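Local coordinates for putative uncharacterized protein smu.1604c (Streptococcus mutans, PDB 3L9F) that probably binds DNA as a dimeric transcription regulator of the PadR family, at residues L63-D68 with I182-G187. Sequence-based numbering, arbitrary orientation.
Sequences LSYFYD and ITIKYG
Tyr65, in segment 63-68, reaches helix 178-202 and meets Thr183, Ile184 and Gly187. The main polar link is a hydrogen bond from Tyr65 OH to Thr183 OG1, 2.8 Å long. Thr183 OG1 in turn donates to Gln180 O, one turn earlier in its own helix. The threonine hydroxyl thus relays between the tyrosine and the helix backbone. The OG1 of Thr183 lies between its backbone N and carbonyl carbon (chi1 72°), which turns the hydroxyl to the tyrosine. The two side chains cross at about a right angle, with Thr183 CB at the edge of the ring. Thr183 O also lies near the ring plane, 3.3 Å from Tyr65 CE2. This carbonyl accepts the helical bond from Gly187 N.

Ile184 adds the apolar part. Its CG1 lies 3.6 Å from Tyr65 OH and 4.0 Å from Tyr65 CZ, placed obliquely to the ring. Leu163 of helix 142-172 touches both Tyr65 and Ile184. Gly187 CA comes to 4.3 Å from Tyr65 CD2. Because glycine carries no side chain, the ring can sit close to the helix backbone. Phe66 CD2 lies 3.6 Å above the Tyr65 ring plane, offset toward the rim. Phe135 of the second subunit packs on both Tyr65 and Phe66, so the contact borders the dimer interface.

The contact joins the PadR-like N-terminal region, in this family a winged-helix DNA-binding domain, to the C-terminal helical region. All four touching residues are buried. The tyrosine is held by a directional bond at its hydroxyl and by packing at the ring's edge and obliquely from Ile184 and Gly187. The hydroxyls of Tyr65 and Thr183 bond in series, ending on Gln180 O, so both are satisfied inside a mostly apolar contact.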
loop_
_atom_site.group_PDB
_atom_site.type_symbol
_atom_site.label_atom_id
_atom_site.label_comp_id
_atom_site.label_asym_id
_atom_site.label_seq_id
_atom_site.Cartn_x
_atom_site.Cartn_y
_atom_site.Cartn_z
ATOM N N LEU A 63 -14.141 -1.021 1.904
ATOM C CA LEU A 63 -12.990 -1.899 2.077
ATOM C C LEU A 63 -11.663 -1.180 1.853
ATOM O O LEU A 63 -10.597 -1.789 1.911
ATOM C CB LEU A 63 -13.109 -3.106 1.141
ATOM C CG LEU A 63 -14.436 -3.878 1.206
ATOM C CD1 LEU A 63 -14.327 -5.211 0.461
ATOM C CD2 LEU A 63 -14.880 -4.104 2.651
ATOM N N SER A 64 -11.712 0.121 1.618
ATOM C CA SER A 64 -10.488 0.848 1.320
ATOM C C SER A 64 -9.458 0.886 2.463
ATOM O O SER A 64 -8.307 1.273 2.240
ATOM C CB SER A 64 -10.813 2.265 0.857
ATOM O OG SER A 64 -11.419 3.008 1.898
ATOM N N TYR A 65 -9.853 0.520 3.680
ATOM C CA TYR A 65 -8.882 0.532 4.779
ATOM C C TYR A 65 -7.915 -0.645 4.690
ATOM O O TYR A 65 -6.894 -0.663 5.383
ATOM C CB TYR A 65 -9.544 0.589 6.164
ATOM C CG TYR A 65 -10.327 -0.643 6.553
ATOM C CD1 TYR A 65 -11.600 -0.860 6.038
ATOM C CD2 TYR A 65 -9.804 -1.584 7.442
ATOM C CE1 TYR A 65 -12.337 -1.968 6.392
ATOM C CE2 TYR A 65 -10.533 -2.705 7.803
ATOM C CZ TYR A 65 -11.805 -2.892 7.270
ATOM O OH TYR A 65 -12.568 -3.991 7.598
ATOM N N PHE A 66 -8.231 -1.626 3.847
ATOM C CA PHE A 66 -7.276 -2.713 3.601
ATOM C C PHE A 66 -7.029 -2.996 2.130
ATOM O O PHE A 66 -6.184 -3.806 1.776
ATOM C CB PHE A 66 -7.635 -3.986 4.371
ATOM C CG PHE A 66 -8.890 -4.673 3.902
ATOM C CD1 PHE A 66 -8.842 -5.608 2.880
ATOM C CD2 PHE A 66 -10.106 -4.429 4.529
ATOM C CE1 PHE A 66 -9.988 -6.264 2.461
ATOM C CE2 PHE A 66 -11.271 -5.090 4.111
ATOM C CZ PHE A 66 -11.207 -6.000 3.074
ATOM N N TYR A 67 -7.745 -2.307 1.259
ATOM C CA TYR A 67 -7.452 -2.434 -0.156
ATOM C C TYR A 67 -7.716 -1.124 -0.858
ATOM O O TYR A 67 -8.860 -0.731 -1.066
ATOM C CB TYR A 67 -8.245 -3.566 -0.808
ATOM C CG TYR A 67 -7.786 -3.843 -2.227
ATOM C CD1 TYR A 67 -8.089 -2.963 -3.263
ATOM C CD2 TYR A 67 -7.027 -4.975 -2.523
ATOM C CE1 TYR A 67 -7.657 -3.211 -4.560
ATOM C CE2 TYR A 67 -6.595 -5.229 -3.812
ATOM C CZ TYR A 67 -6.911 -4.349 -4.822
ATOM O OH TYR A 67 -6.478 -4.605 -6.102
ATOM N N ASP A 68 -6.638 -0.432 -1.194
ATOM C CA ASP A 68 -6.724 0.845 -1.856
ATOM C C ASP A 68 -5.663 0.855 -2.934
ATOM O O ASP A 68 -4.484 1.075 -2.651
ATOM C CB ASP A 68 -6.509 1.988 -0.864
ATOM C CG ASP A 68 -7.102 3.298 -1.351
ATOM O OD1 ASP A 68 -7.318 3.426 -2.570
ATOM O OD2 ASP A 68 -7.364 4.193 -0.524
ATOM N N ILE A 182 -11.751 -7.246 14.203
ATOM C CA ILE A 182 -10.300 -7.120 14.361
ATOM C C ILE A 182 -9.695 -6.227 13.279
ATOM O O ILE A 182 -8.857 -5.374 13.563
ATOM C CB ILE A 182 -9.570 -8.482 14.330
ATOM C CG1 ILE A 182 -9.998 -9.350 15.516
ATOM C CG2 ILE A 182 -8.054 -8.270 14.360
ATOM C CD1 ILE A 182 -9.694 -10.824 15.327
ATOM N N THR A 183 -10.104 -6.437 12.032
ATOM C CA THR A 183 -9.524 -5.662 10.941
ATOM C C THR A 183 -9.830 -4.187 11.077
ATOM O O THR A 183 -9.019 -3.344 10.721
ATOM C CB THR A 183 -9.978 -6.157 9.551
ATOM O OG1 THR A 183 -11.355 -5.815 9.338
ATOM C CG2 THR A 183 -9.787 -7.667 9.430
ATOM N N ILE A 184 -11.005 -3.867 11.603
ATOM C CA ILE A 184 -11.370 -2.476 11.787
ATOM C C ILE A 184 -10.542 -1.859 12.915
ATOM O O ILE A 184 -10.062 -0.742 12.789
ATOM C CB ILE A 184 -12.873 -2.319 12.025
ATOM C CG1 ILE A 184 -13.638 -2.838 10.798
ATOM C CG2 ILE A 184 -13.235 -0.851 12.297
ATOM C CD1 ILE A 184 -15.154 -2.662 10.901
ATOM N N LYS A 185 -10.364 -2.597 14.003
ATOM C CA LYS A 185 -9.563 -2.099 15.117
ATOM C C LYS A 185 -8.141 -1.824 14.636
ATOM O O LYS A 185 -7.528 -0.816 14.991
ATOM C CB LYS A 185 -9.575 -3.096 16.283
ATOM C CG LYS A 185 -10.827 -3.000 17.153
ATOM C CD LYS A 185 -10.847 -4.062 18.260
ATOM C CE LYS A 185 -12.193 -4.058 19.003
ATOM N NZ LYS A 185 -12.220 -5.069 20.101
ATOM N N TYR A 186 -7.642 -2.724 13.800
ATOM C CA TYR A 186 -6.316 -2.612 13.198
ATOM C C TYR A 186 -6.242 -1.365 12.325
ATOM O O TYR A 186 -5.319 -0.558 12.464
ATOM C CB TYR A 186 -6.079 -3.872 12.373
ATOM C CG TYR A 186 -4.759 -4.054 11.633
ATOM C CD1 TYR A 186 -4.377 -3.199 10.606
ATOM C CD2 TYR A 186 -3.955 -5.163 11.894
ATOM C CE1 TYR A 186 -3.199 -3.412 9.897
ATOM C CE2 TYR A 186 -2.782 -5.389 11.194
ATOM C CZ TYR A 186 -2.412 -4.512 10.194
ATOM O OH TYR A 186 -1.253 -4.748 9.489
ATOM N N GLY A 187 -7.220 -1.200 11.432
ATOM C CA GLY A 187 -7.255 -0.046 10.549
ATOM C C GLY A 187 -7.297 1.278 11.292
ATOM O O GLY A 187 -6.570 2.218 10.958
#